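PDB 4KU4: Ras-3 from Cryphonectria parasitica from Cryphonectria parasitica, which is a small G protein of the Ras family, with the P-loop NTPase fold, that binds guanosine-5'-diphosphate. Local coordinates for residues 58-63 with 192-197; 87-92 with 109-114; 159-164 with 169-174. All coordinates share one frame; numbering follows the deposited sequence. Where two conformers were deposited one is given.

Contact 1: 58-63 with 192-197; sequences DGIPSH and ADRRRK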
ATOM      1  N   ASP A  58     -11.299 -13.468   2.600  1.00 10.28           N
ATOM      2  CA  ASP A  58     -12.579 -13.646   3.273  1.00  9.53           C
ATOM      3  C   ASP A  58     -13.556 -14.442   2.412  1.00 11.55           C
ATOM      4  O   ASP A  58     -14.677 -14.005   2.170  1.00 14.38           O
ATOM      5  CB  ASP A  58     -13.177 -12.287   3.669  1.00 11.72           C
ATOM      6  CG  ASP A  58     -12.297 -11.529   4.634  1.00 11.21           C
ATOM      7  OD1 ASP A  58     -11.442 -12.176   5.279  1.00 18.25           O
ATOM      8  OD2 ASP A  58     -12.458 -10.296   4.757  1.00 16.65           O
ATOM      9  N   GLY A  59     -13.101 -15.599   1.938  1.00 11.06           N
ATOM     10  CA  GLY A  59     -13.938 -16.533   1.203  1.00 11.86           C
ATOM     11  C   GLY A  59     -14.133 -16.239  -0.273  1.00 11.13           C
ATOM     12  O   GLY A  59     -14.665 -17.070  -1.001  1.00 11.48           O
ATOM     13  N   ILE A  60     -13.726 -15.053  -0.718  1.00 10.21           N
ATOM     14  CA  ILE A  60     -13.911 -14.662  -2.111  1.00 13.24           C
ATOM     15  C   ILE A  60     -12.593 -14.739  -2.889  1.00 15.77           C
ATOM     16  O   ILE A  60     -11.638 -14.030  -2.557  1.00 11.65           O
ATOM     17  CB  ILE A  60     -14.452 -13.218  -2.229  1.00 16.33           C
ATOM     18  CG1 ILE A  60     -15.702 -13.031  -1.374  1.00 17.21           C
ATOM     19  CG2 ILE A  60     -14.714 -12.860  -3.699  1.00 14.38           C
ATOM     20  CD1 ILE A  60     -16.785 -14.025  -1.661  1.00 17.03           C
ATOM     21  N   PRO A  61     -12.531 -15.599  -3.923  1.00 16.61           N
ATOM     22  CA  PRO A  61     -11.326 -15.645  -4.762  1.00 15.25           C
ATOM     23  C   PRO A  61     -11.084 -14.287  -5.391  1.00 20.40           C
ATOM     24  O   PRO A  61     -12.012 -13.708  -5.967  1.00 12.75           O
ATOM     25  CB  PRO A  61     -11.692 -16.664  -5.851  1.00 17.21           C
ATOM     26  CG  PRO A  61     -12.744 -17.533  -5.207  1.00 19.83           C
ATOM     27  CD  PRO A  61     -13.545 -16.573  -4.371  1.00 13.41           C
ATOM     28  N   SER A  62      -9.852 -13.799  -5.265  1.00 14.08           N
ATOM     29  CA  SER A  62      -9.449 -12.482  -5.762  1.00 10.79           C
ATOM     30  C   SER A  62      -8.119 -12.599  -6.494  1.00 13.21           C
ATOM     31  O   SER A  62      -7.331 -13.507  -6.231  1.00 12.09           O
ATOM     32  CB  SER A  62      -9.308 -11.492  -4.606  1.00 17.20           C
ATOM     33  OG  SER A  62     -10.416 -11.584  -3.721  1.00 15.78           O
ATOM     34  N   HIS A  63      -7.873 -11.676  -7.415  1.00 10.26           N
ATOM     35  CA  HIS A  63      -6.618 -11.647  -8.161  1.00  8.40           C
ATOM     36  C   HIS A  63      -6.139 -10.202  -8.173  1.00 11.45           C
ATOM     37  O   HIS A  63      -6.664  -9.371  -8.896  1.00 11.04           O
ATOM     38  CB  HIS A  63      -6.825 -12.184  -9.583  1.00 10.97           C
ATOM     39  CG  HIS A  63      -5.547 -12.506 -10.310  1.00  9.17           C
ATOM     40  ND1 HIS A  63      -5.527 -13.166 -11.517  1.00 11.07           N
ATOM     41  CD2 HIS A  63      -4.253 -12.256  -9.993  1.00  9.56           C
ATOM     42  CE1 HIS A  63      -4.273 -13.317 -11.913  1.00  8.40           C
ATOM     43  NE2 HIS A  63      -3.484 -12.777 -11.008  1.00 11.54           N
ATOM     44  N   ALA A 192     -12.037  -3.155   2.740  1.00 10.97           N
ATOM     45  CA  ALA A 192     -12.726  -1.876   2.893  1.00 12.69           C
ATOM     46  C   ALA A 192     -13.668  -1.599   1.719  1.00 18.02           C
ATOM     47  O   ALA A 192     -14.796  -1.143   1.909  1.00 17.67           O
ATOM     48  CB  ALA A 192     -11.718  -0.739   3.052  1.00 13.24           C
ATOM     49  N   ASP A 193     -13.201  -1.881   0.508  1.00 13.01           N
ATOM     50  CA  ASP A 193     -14.006  -1.691  -0.697  1.00 15.70           C
ATOM     51  C   ASP A 193     -15.287  -2.514  -0.614  1.00 19.16           C
ATOM     52  O   ASP A 193     -16.367  -2.042  -0.956  1.00 18.17           O
ATOM     53  CB  ASP A 193     -13.201  -2.076  -1.943  1.00 15.06           C
ATOM     54  CG  ASP A 193     -13.938  -1.780  -3.230  1.00 29.18           C
ATOM     55  OD1 ASP A 193     -14.744  -0.823  -3.251  1.00 29.60           O
ATOM     56  OD2 ASP A 193     -13.702  -2.499  -4.224  1.00 22.99           O
ATOM     57  N   ARG A 194     -15.167  -3.745  -0.135  1.00 15.62           N
ATOM     58  CA  ARG A 194     -16.340  -4.599   0.023  1.00 17.82           C
ATOM     59  C   ARG A 194     -17.264  -4.142   1.141  1.00 24.41           C
ATOM     60  O   ARG A 194     -18.479  -4.297   1.053  1.00 25.60           O
ATOM     61  CB  ARG A 194     -15.911  -6.028   0.294  1.00 15.73           C
ATOM     62  CG  ARG A 194     -15.191  -6.647  -0.856  1.00 13.46           C
ATOM     63  CD  ARG A 194     -14.766  -8.056  -0.492  1.00 18.34           C
ATOM     64  NE  ARG A 194     -13.839  -8.588  -1.476  1.00 14.73           N
ATOM     65  CZ  ARG A 194     -13.195  -9.742  -1.335  1.00 14.78           C
ATOM     66  NH1 ARG A 194     -13.382 -10.480  -0.244  1.00 13.00           N
ATOM     67  NH2 ARG A 194     -12.359 -10.142  -2.274  1.00 11.62           N
ATOM     68  N   ARG A 195     -16.675  -3.617   2.209  1.00 18.23           N
ATOM     69  CA  ARG A 195     -17.434  -3.079   3.327  1.00 20.73           C
ATOM     70  C   ARG A 195     -18.356  -1.958   2.838  1.00 30.93           C
ATOM     71  O   ARG A 195     -19.474  -1.806   3.330  1.00 25.72           O
ATOM     72  CB  ARG A 195     -16.474  -2.553   4.402  1.00 26.80           C
ATOM     73  CG  ARG A 195     -17.111  -2.187   5.747  1.00 25.43           C
ATOM     74  CD  ARG A 195     -16.324  -1.085   6.473  1.00 39.71           C
ATOM     75  NE  ARG A 195     -14.894  -1.377   6.573  1.00 31.65           N
ATOM     76  CZ  ARG A 195     -13.937  -0.455   6.535  1.00 38.53           C
ATOM     77  NH1 ARG A 195     -12.657  -0.802   6.623  1.00 35.72           N
ATOM     78  NH2 ARG A 195     -14.258   0.823   6.398  1.00 40.21           N
ATOM     79  N   ARG A 196     -17.880  -1.187   1.860  1.00 25.93           N
ATOM     80  CA  ARG A 196     -18.613  -0.032   1.345  1.00 31.81           C
ATOM     81  C   ARG A 196     -19.900  -0.377   0.612  1.00 36.92           C
ATOM     82  O   ARG A 196     -20.854   0.397   0.640  1.00 40.58           O
ATOM     83  CB  ARG A 196     -17.736   0.789   0.395  1.00 28.21           C
ATOM     84  CG  ARG A 196     -16.555   1.474   1.040  1.00 33.45           C
ATOM     85  CD  ARG A 196     -16.076   2.635   0.178  1.00 35.47           C
ATOM     86  NE  ARG A 196     -15.874   2.249  -1.217  1.00 38.15           N
ATOM     87  CZ  ARG A 196     -15.944   3.105  -2.231  1.00 38.66           C
ATOM     88  NH1 ARG A 196     -15.744   2.691  -3.482  1.00 37.72           N
ATOM     89  NH2 ARG A 196     -16.226   4.378  -1.987  1.00 29.83           N
ATOM     90  N   LYS A 197     -19.912  -1.515  -0.074  1.00 36.19           N
ATOM     91  CA  LYS A 197     -21.062  -1.917  -0.878  1.00 38.71           C
ATOM     92  C   LYS A 197     -22.346  -1.968  -0.053  1.00 46.71           C
ATOM     93  O   LYS A 197     -23.446  -1.864  -0.592  1.00 54.11           O
ATOM     94  CB  LYS A 197     -20.807  -3.272  -1.534  1.00 41.34           C
ATOM     95  CG  LYS A 197     -19.416  -3.406  -2.119  1.00 36.14           C
ATOM     96  CD  LYS A 197     -19.179  -2.392  -3.227  1.00 32.61           C
ATOM     97  CE  LYS A 197     -17.786  -2.565  -3.812  1.00 35.41           C
ATOM     98  NZ  LYS A 197     -17.387  -4.012  -3.834  1.00 41.83           N
TER
HETATM   99  O   HOH W   1     -15.282 -11.056   1.638  1.00 22.95           O

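Contact 2: 87-92 with 109-114; sequences ELFVIV and EEVIQT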
ATOM      1  N   GLU A  87      -7.330   1.444  -8.437  1.00 10.64           N
ATOM      2  CA  GLU A  87      -8.531   1.610  -7.619  1.00 13.12           C
ATOM      3  C   GLU A  87      -8.197   1.758  -6.131  1.00 13.00           C
ATOM      4  O   GLU A  87      -8.846   2.512  -5.407  1.00 13.05           O
ATOM      5  CB  GLU A  87      -9.491   0.414  -7.827  1.00 11.83           C
ATOM      6  CG  GLU A  87     -10.337   0.043  -6.590  1.00 28.29           C
ATOM      7  CD  GLU A  87     -11.225  -1.223  -6.738  1.00 35.99           C
ATOM      8  OE1 GLU A  87     -10.698  -2.356  -6.952  1.00 28.91           O
ATOM      9  OE2 GLU A  87     -12.466  -1.087  -6.591  1.00 29.99           O
ATOM     10  N   LEU A  88      -7.178   1.029  -5.684  1.00  9.05           N
ATOM     11  CA  LEU A  88      -6.849   0.953  -4.274  1.00  9.16           C
ATOM     12  C   LEU A  88      -5.382   1.291  -4.106  1.00  9.66           C
ATOM     13  O   LEU A  88      -4.595   1.113  -5.033  1.00 10.23           O
ATOM     14  CB  LEU A  88      -7.110  -0.454  -3.747  1.00  7.95           C
ATOM     15  CG  LEU A  88      -8.461  -1.069  -4.109  1.00  9.27           C
ATOM     16  CD1 LEU A  88      -8.489  -2.572  -3.824  1.00 16.86           C
ATOM     17  CD2 LEU A  88      -9.607  -0.352  -3.384  1.00 11.95           C
ATOM     18  N   PHE A  89      -5.014   1.749  -2.914  1.00  7.10           N
ATOM     19  CA  PHE A  89      -3.687   2.283  -2.674  1.00  7.58           C
ATOM     20  C   PHE A  89      -3.039   1.858  -1.371  1.00 11.50           C
ATOM     21  O   PHE A  89      -3.661   1.862  -0.309  1.00  8.43           O
ATOM     22  CB  PHE A  89      -3.729   3.814  -2.754  1.00  7.30           C
ATOM     23  CG  PHE A  89      -4.141   4.325  -4.099  1.00 14.70           C
ATOM     24  CD1 PHE A  89      -3.192   4.575  -5.078  1.00 13.33           C
ATOM     25  CD2 PHE A  89      -5.479   4.514  -4.401  1.00 13.19           C
ATOM     26  CE1 PHE A  89      -3.558   5.028  -6.330  1.00 15.09           C
ATOM     27  CE2 PHE A  89      -5.859   4.971  -5.655  1.00 15.12           C
ATOM     28  CZ  PHE A  89      -4.889   5.220  -6.625  1.00 15.41           C
ATOM     29  N   VAL A  90      -1.770   1.500  -1.478  1.00  6.98           N
ATOM     30  CA  VAL A  90      -0.955   1.187  -0.330  1.00  7.37           C
ATOM     31  C   VAL A  90       0.151   2.228  -0.288  1.00  9.86           C
ATOM     32  O   VAL A  90       1.030   2.245  -1.154  1.00  9.29           O
ATOM     33  CB  VAL A  90      -0.360  -0.212  -0.459  1.00  6.59           C
ATOM     34  CG1 VAL A  90       0.521  -0.533   0.750  1.00 10.96           C
ATOM     35  CG2 VAL A  90      -1.485  -1.256  -0.620  1.00 10.67           C
ATOM     36  N   ILE A  91       0.087   3.120   0.702  1.00  5.54           N
ATOM     37  CA  ILE A  91       1.071   4.180   0.845  1.00  7.82           C
ATOM     38  C   ILE A  91       2.027   3.814   1.969  1.00  9.55           C
ATOM     39  O   ILE A  91       1.634   3.743   3.129  1.00  7.72           O
ATOM     40  CB  ILE A  91       0.368   5.518   1.075  1.00 11.60           C
ATOM     41  CG1 ILE A  91      -0.668   5.717  -0.033  1.00  6.37           C
ATOM     42  CG2 ILE A  91       1.387   6.667   1.151  1.00 13.47           C
ATOM     43  CD1 ILE A  91      -1.319   7.100  -0.005  1.00 10.00           C
ATOM     44  N   VAL A  92       3.274   3.542   1.596  1.00  5.44           N
ATOM     45  CA  VAL A  92       4.256   2.980   2.513  1.00  8.11           C
ATOM     46  C   VAL A  92       5.226   4.028   3.072  1.00  8.27           C
ATOM     47  O   VAL A  92       5.735   4.896   2.346  1.00  7.65           O
ATOM     48  CB  VAL A  92       5.074   1.876   1.805  1.00  8.28           C
ATOM     49  CG1 VAL A  92       5.965   1.141   2.799  1.00  9.59           C
ATOM     50  CG2 VAL A  92       4.141   0.903   1.108  1.00  6.59           C
ATOM     51  N   GLU A 109      -2.758  13.026   0.325  1.00 14.12           N
ATOM     52  CA  GLU A 109      -3.493  14.178  -0.208  1.00 19.33           C
ATOM     53  C   GLU A 109      -3.472  14.201  -1.732  1.00 15.48           C
ATOM     54  O   GLU A 109      -4.488  14.522  -2.338  1.00 14.73           O
ATOM     55  CB  GLU A 109      -2.975  15.510   0.356  1.00 19.77           C
ATOM     56  CG  GLU A 109      -4.074  16.499   0.726  1.00 31.27           C
ATOM     57  CD  GLU A 109      -4.369  17.464  -0.397  0.56 38.61           C
ATOM     58  OE1 GLU A 109      -5.232  18.348  -0.208  0.56 38.78           O
ATOM     59  OE2 GLU A 109      -3.733  17.346  -1.466  0.56 39.22           O
ATOM     60  N   GLU A 110      -2.334  13.862  -2.346  1.00 14.28           N
ATOM     61  CA  GLU A 110      -2.274  13.723  -3.798  1.00 15.70           C
ATOM     62  C   GLU A 110      -3.308  12.718  -4.286  1.00 16.19           C
ATOM     63  O   GLU A 110      -4.010  12.958  -5.269  1.00 12.75           O
ATOM     64  CB  GLU A 110      -0.881  13.280  -4.278  1.00 17.82           C
ATOM     65  CG  GLU A 110       0.200  14.351  -4.307  1.00 24.65           C
ATOM     66  CD  GLU A 110       1.458  13.859  -5.010  1.00 27.39           C
ATOM     67  OE1 GLU A 110       1.369  12.842  -5.728  1.00 24.70           O
ATOM     68  OE2 GLU A 110       2.530  14.481  -4.853  1.00 30.26           O
ATOM     69  N   VAL A 111      -3.399  11.577  -3.614  1.00 13.57           N
ATOM     70  CA  VAL A 111      -4.358  10.557  -4.042  1.00 13.59           C
ATOM     71  C   VAL A 111      -5.800  11.068  -4.005  1.00 19.12           C
ATOM     72  O   VAL A 111      -6.529  10.980  -4.999  1.00 16.04           O
ATOM     73  CB  VAL A 111      -4.212   9.247  -3.230  1.00 13.27           C
ATOM     74  CG1 VAL A 111      -5.409   8.328  -3.464  1.00 13.37           C
ATOM     75  CG2 VAL A 111      -2.912   8.552  -3.610  1.00 11.76           C
ATOM     76  N   ILE A 112      -6.205  11.609  -2.859  1.00 17.67           N
ATOM     77  CA  ILE A 112      -7.554  12.148  -2.708  1.00 18.74           C
ATOM     78  C   ILE A 112      -7.881  13.240  -3.738  1.00 24.44           C
ATOM     79  O   ILE A 112      -8.929  13.192  -4.379  1.00 21.82           O
ATOM     80  CB  ILE A 112      -7.782  12.684  -1.288  1.00 22.78           C
ATOM     81  CG1 ILE A 112      -7.938  11.515  -0.319  1.00 17.15           C
ATOM     82  CG2 ILE A 112      -9.020  13.568  -1.245  1.00 25.30           C
ATOM     83  CD1 ILE A 112      -9.152  10.682  -0.585  1.00 23.51           C
ATOM     84  N   GLN A 113      -6.980  14.207  -3.894  1.00 19.89           N
ATOM     85  CA  GLN A 113      -7.200  15.313  -4.823  1.00 25.01           C
ATOM     86  C   GLN A 113      -7.314  14.828  -6.264  1.00 24.62           C
ATOM     87  O   GLN A 113      -8.167  15.295  -7.021  1.00 29.52           O
ATOM     88  CB  GLN A 113      -6.084  16.358  -4.705  1.00 25.39           C
ATOM     89  CG  GLN A 113      -6.004  17.042  -3.344  1.00 26.38           C
ATOM     90  CD  GLN A 113      -7.275  17.788  -2.978  1.00 34.86           C
ATOM     91  OE1 GLN A 113      -8.152  17.997  -3.822  1.00 40.18           O
ATOM     92  NE2 GLN A 113      -7.385  18.192  -1.711  1.00 33.95           N
ATOM     93  N   THR A 114      -6.445  13.899  -6.644  1.00 23.26           N
ATOM     94  CA  THR A 114      -6.480  13.329  -7.983  1.00 21.04           C
ATOM     95  C   THR A 114      -7.775  12.551  -8.213  1.00 28.15           C
ATOM     96  O   THR A 114      -8.439  12.736  -9.229  1.00 26.50           O
ATOM     97  CB  THR A 114      -5.253  12.433  -8.255  1.00 24.38           C
ATOM     98  OG1 THR A 114      -4.053  13.199  -8.082  1.00 24.41           O
ATOM     99  CG2 THR A 114      -5.299  11.882  -9.675  1.00 26.03           C
TER

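Contact 3: 159-164 with 169-174; sequences EGSSLA and CGFVET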
ATOM      1  N   GLU A 159       1.155   7.146  16.744  1.00  5.64           N
ATOM      2  CA  GLU A 159       1.247   8.310  15.856  1.00  7.93           C
ATOM      3  C   GLU A 159       0.774   8.001  14.446  1.00 11.49           C
ATOM      4  O   GLU A 159       0.029   8.776  13.855  1.00  9.90           O
ATOM      5  CB  GLU A 159       2.683   8.866  15.816  1.00 14.92           C
ATOM      6  CG  GLU A 159       2.833  10.125  14.963  1.00 19.66           C
ATOM      7  CD  GLU A 159       4.241  10.706  14.993  1.00 14.66           C
ATOM      8  OE1 GLU A 159       4.469  11.736  14.331  1.00 16.27           O
ATOM      9  OE2 GLU A 159       5.108  10.132  15.688  1.00 15.97           O
ATOM     10  N   GLY A 160       1.220   6.870  13.905  1.00  7.76           N
ATOM     11  CA  GLY A 160       0.716   6.385  12.634  1.00  9.91           C
ATOM     12  C   GLY A 160      -0.770   6.105  12.694  1.00  8.02           C
ATOM     13  O   GLY A 160      -1.527   6.428  11.775  1.00  6.75           O
ATOM     14  N   SER A 161      -1.201   5.503  13.795  1.00  8.37           N
ATOM     15  CA  SER A 161      -2.601   5.147  13.926  1.00  9.46           C
ATOM     16  C   SER A 161      -3.490   6.383  13.957  1.00  8.17           C
ATOM     17  O   SER A 161      -4.551   6.394  13.332  1.00 10.98           O
ATOM     18  CB  SER A 161      -2.834   4.312  15.177  1.00 11.94           C
ATOM     19  OG  SER A 161      -4.198   3.948  15.227  1.00 21.15           O
ATOM     20  N   SER A 162      -3.054   7.418  14.677  1.00  8.27           N
ATOM     21  CA  SER A 162      -3.823   8.674  14.765  1.00 10.17           C
ATOM     22  C   SER A 162      -3.863   9.478  13.467  1.00  4.60           C
ATOM     23  O   SER A 162      -4.882  10.084  13.156  1.00  6.38           O
ATOM     24  CB  SER A 162      -3.361   9.577  15.923  1.00  4.48           C
ATOM     25  OG  SER A 162      -2.021  10.020  15.781  1.00  8.16           O
ATOM     26  N   LEU A 163      -2.770   9.487  12.715  1.00  6.83           N
ATOM     27  CA  LEU A 163      -2.801  10.133  11.408  1.00  7.41           C
ATOM     28  C   LEU A 163      -3.836   9.446  10.520  1.00  6.40           C
ATOM     29  O   LEU A 163      -4.733  10.110   9.946  1.00  8.32           O
ATOM     30  CB  LEU A 163      -1.431  10.104  10.731  1.00 11.52           C
ATOM     31  CG  LEU A 163      -1.425  10.801   9.364  1.00  7.96           C
ATOM     32  CD1 LEU A 163      -1.816  12.275   9.495  1.00 13.16           C
ATOM     33  CD2 LEU A 163      -0.067  10.666   8.730  1.00  9.30           C
ATOM     34  N   ALA A 164      -3.755   8.118  10.425  1.00  9.81           N
ATOM     35  CA  ALA A 164      -4.724   7.400   9.609  1.00 10.76           C
ATOM     36  C   ALA A 164      -6.167   7.667  10.031  1.00 12.64           C
ATOM     37  O   ALA A 164      -7.036   7.819   9.186  1.00 10.12           O
ATOM     38  CB  ALA A 164      -4.433   5.908   9.595  1.00  7.99           C
ATOM     39  N   CYS A 169      -8.275   6.824   6.667  1.00 12.00           N
ATOM     40  CA  CYS A 169      -7.706   5.667   5.964  1.00 10.27           C
ATOM     41  C   CYS A 169      -7.259   4.557   6.910  1.00 13.00           C
ATOM     42  O   CYS A 169      -7.338   4.683   8.120  1.00 12.08           O
ATOM     43  CB  CYS A 169      -6.542   6.098   5.056  1.00 20.23           C
ATOM     44  SG  CYS A 169      -5.045   6.661   5.931  1.00 10.26           S
ATOM     45  N   GLY A 170      -6.787   3.461   6.339  1.00 12.51           N
ATOM     46  CA  GLY A 170      -6.320   2.346   7.136  1.00 14.74           C
ATOM     47  C   GLY A 170      -4.890   2.561   7.597  1.00 10.33           C
ATOM     48  O   GLY A 170      -4.174   3.409   7.065  1.00 11.15           O
ATOM     49  N   PHE A 171      -4.488   1.802   8.612  1.00 10.07           N
ATOM     50  CA  PHE A 171      -3.114   1.796   9.085  1.00  8.11           C
ATOM     51  C   PHE A 171      -2.705   0.387   9.491  1.00 13.14           C
ATOM     52  O   PHE A 171      -3.373  -0.247  10.316  1.00  8.51           O
ATOM     53  CB  PHE A 171      -2.938   2.749  10.277  1.00 10.41           C
ATOM     54  CG  PHE A 171      -1.558   2.724  10.875  1.00 10.85           C
ATOM     55  CD1 PHE A 171      -0.444   2.942  10.088  1.00  6.46           C
ATOM     56  CD2 PHE A 171      -1.379   2.508  12.230  1.00 13.83           C
ATOM     57  CE1 PHE A 171       0.821   2.909  10.639  1.00  9.55           C
ATOM     58  CE2 PHE A 171      -0.110   2.497  12.787  1.00 11.89           C
ATOM     59  CZ  PHE A 171       0.982   2.699  12.005  1.00 11.48           C
ATOM     60  N   VAL A 172      -1.627  -0.117   8.894  1.00  6.09           N
ATOM     61  CA  VAL A 172      -1.091  -1.416   9.282  1.00  9.46           C
ATOM     62  C   VAL A 172       0.428  -1.345   9.375  1.00 10.32           C
ATOM     63  O   VAL A 172       1.081  -0.775   8.504  1.00  5.85           O
ATOM     64  CB  VAL A 172      -1.468  -2.513   8.268  1.00  7.07           C
ATOM     65  CG1 VAL A 172      -0.831  -3.837   8.662  1.00 10.91           C
ATOM     66  CG2 VAL A 172      -2.972  -2.669   8.191  1.00 11.01           C
ATOM     67  N   GLU A 173       0.993  -1.943  10.421  1.00  7.16           N
ATOM     68  CA  GLU A 173       2.447  -2.015  10.561  1.00 10.77           C
ATOM     69  C   GLU A 173       2.929  -3.357  10.018  1.00  7.46           C
ATOM     70  O   GLU A 173       2.319  -4.403  10.284  1.00  8.60           O
ATOM     71  CB  GLU A 173       2.880  -1.785  12.000  1.00 10.99           C
ATOM     72  CG  GLU A 173       2.783  -0.321  12.349  1.00 15.97           C
ATOM     73  CD  GLU A 173       3.791   0.104  13.374  1.00 13.02           C
ATOM     74  OE1 GLU A 173       4.402  -0.780  14.011  1.00 21.99           O
ATOM     75  OE2 GLU A 173       3.978   1.324  13.539  1.00 17.01           O
ATOM     76  N   THR A 174       4.019  -3.324   9.260  1.00  7.94           N
ATOM     77  CA  THR A 174       4.504  -4.524   8.589  1.00 10.03           C
ATOM     78  C   THR A 174       6.005  -4.713   8.621  1.00 13.80           C
ATOM     79  O   THR A 174       6.751  -3.787   8.950  1.00  9.86           O
ATOM     80  CB  THR A 174       4.169  -4.446   7.051  1.00  9.94           C
ATOM     81  OG1 THR A 174       4.826  -3.312   6.462  1.00 10.43           O
ATOM     82  CG2 THR A 174       2.665  -4.357   6.826  1.00  7.57           C
TER

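Contact 1: 58-63 with 192-197
R194 extends from the last turns of helix 182-196 and lays its guanidinium group against I60 and S62. This joins the C-terminal helix of the Ras fold to the tip of the beta hairpin formed by strands 50-57 and 60-67. D58 and G59 make the tight turn of that hairpin. Both have positive phi, and their backbone angles are close to those of a type I' turn.

The apolar part of the contact is I60 over one face of the guanidinium. Its CB lies 3.5 Å from R194 NH1, and I60 CG1 sits over the same group, 3.6 Å from NH1. I60 and R194 lie alongside each other, pointing opposite ways. R194 can span the gap because its chain is extended from CG to NE.

The direct polar bond is weak. R194 NH2 reaches S62 OG at 2.8 Å, in the plane of the guanidinium and at its edge, but the N-H...O angle is only 118°. S62 OG gives its own proton to I60 O at 3.0 Å, from above the carbonyl plane. The serine hydroxyl therefore accepts from the helix and donates within its own strand. Placed on the backbone-N side (chi1 -46°), OG can meet both I60 O and R194 NH2.

The remaining links use NH1 of the arginine. It donates to the carbonyl oxygen of I57, the last residue of the preceding strand, and also to a water. The D58 carboxylate does not pair with R194. Its OD2 stays 5.1 Å from R194 NH1 and forms a salt bridge with R191, one turn earlier in the helix. The backbone of D58 is joined to R194 through the water, which lies 2.7 Å from R194 NH1 and donates to D58 O at 3.1 Å.

Contact 2: 87-92 with 109-114
V111 sets its CG1 methyl over one face of the F89 ring. CG1 is 4.1 Å from the ring centroid and 19° off the ring normal, which makes a CH-pi contact. The methyl sits off-centre, nearer CD2 and CE2, and the closest pair is V111 CG1 with F89 CD2 at 3.9 Å. The strand and the helix each send one side chain into the space between them. F89 has CG beside its backbone N, and the near-perpendicular second torsion (-90°) turns the ring so that a face meets the methyl.

The other branch of V111 serves I91. V111 CG2 approaches I91 CD1 at 4.2 Å, a looser apolar contact. One valine thus meets two strand residues, using a different methyl for each.

F89 and I91 lie two apart on strand 88-94, inside the sheet between strands 15-20 and 140-145. Helix 98-118 carries V111 and is the helical part of the beta-alpha-beta crossover from strand 88-94 to strand 140-145. The contact is where this helix packs on the sheet of the Ras fold. Other side chains close round it: I83 of helix 77-84 touches both F89 and V111, and F135 also touches V111.

The two neighbouring strands take part as well. On strand 15-20, A18 is touched by F89 and L20 by V111. On strand 140-145, V140 is touched by I91.

Contact 3: 159-164 with 169-174
F171 packs one face of its ring against the backbone of G160 and S161. G160 C lies over the ring centre, 3.6 Å above its plane. G160 CA makes a CH-pi contact, 4.0 Å from the centroid and 20° off the normal. S161 N comes within 3.4 Å of F171 CE2. With no side chain at G160, the ring can lie directly on the helix backbone. F171 CG is anti to the backbone N (chi1 176°), which carries the ring toward this turn.

A164 is one turn further along the helix. Its CB meets F171 CB at 3.6 Å and C169 SG at 3.8 Å. Next to this, C169 N donates to A164 O at 3.0 Å. This bond spans five residues at the end of the helix, as one bond of a Schellman motif does. It ties the residue just before the strand to the last turn of the helix.

Behind this layer, A164 and C169 both rest on L142 of strand 140-145. C169 also touches F108 of helix 98-118. E159 OE1 is held by a salt bridge to R98 of the same helix.

Helix 159-164 and strand 170-173 run nearly antiparallel, at 162°, and approach to 7.6 Å between axes. This is the return half of the beta-alpha-beta unit formed by strand 140-145, helix 157-167 and edge strand 170-173 of the Ras fold.

All three contacts bind helices to the same mixed six-stranded sheet. Contact 1 is at the hairpin tip beside the C-terminal helix, contact 2 is on an inner strand, and contact 3 is at the edge strand. Contacts 1 and 2 touch: D193 CB packs 4.2 Å from L88 CD2, and the carboxylates of D193 and E87 lie close together. The centres of contacts 2 and 3 are about 14 Å apart without touching, but helix 98-118 reaches both. Guanosine-5'-diphosphate touches neither contact 2 nor contact 3: it is about 11 Å from the side chain of I91 and about 13 Å from that of F171.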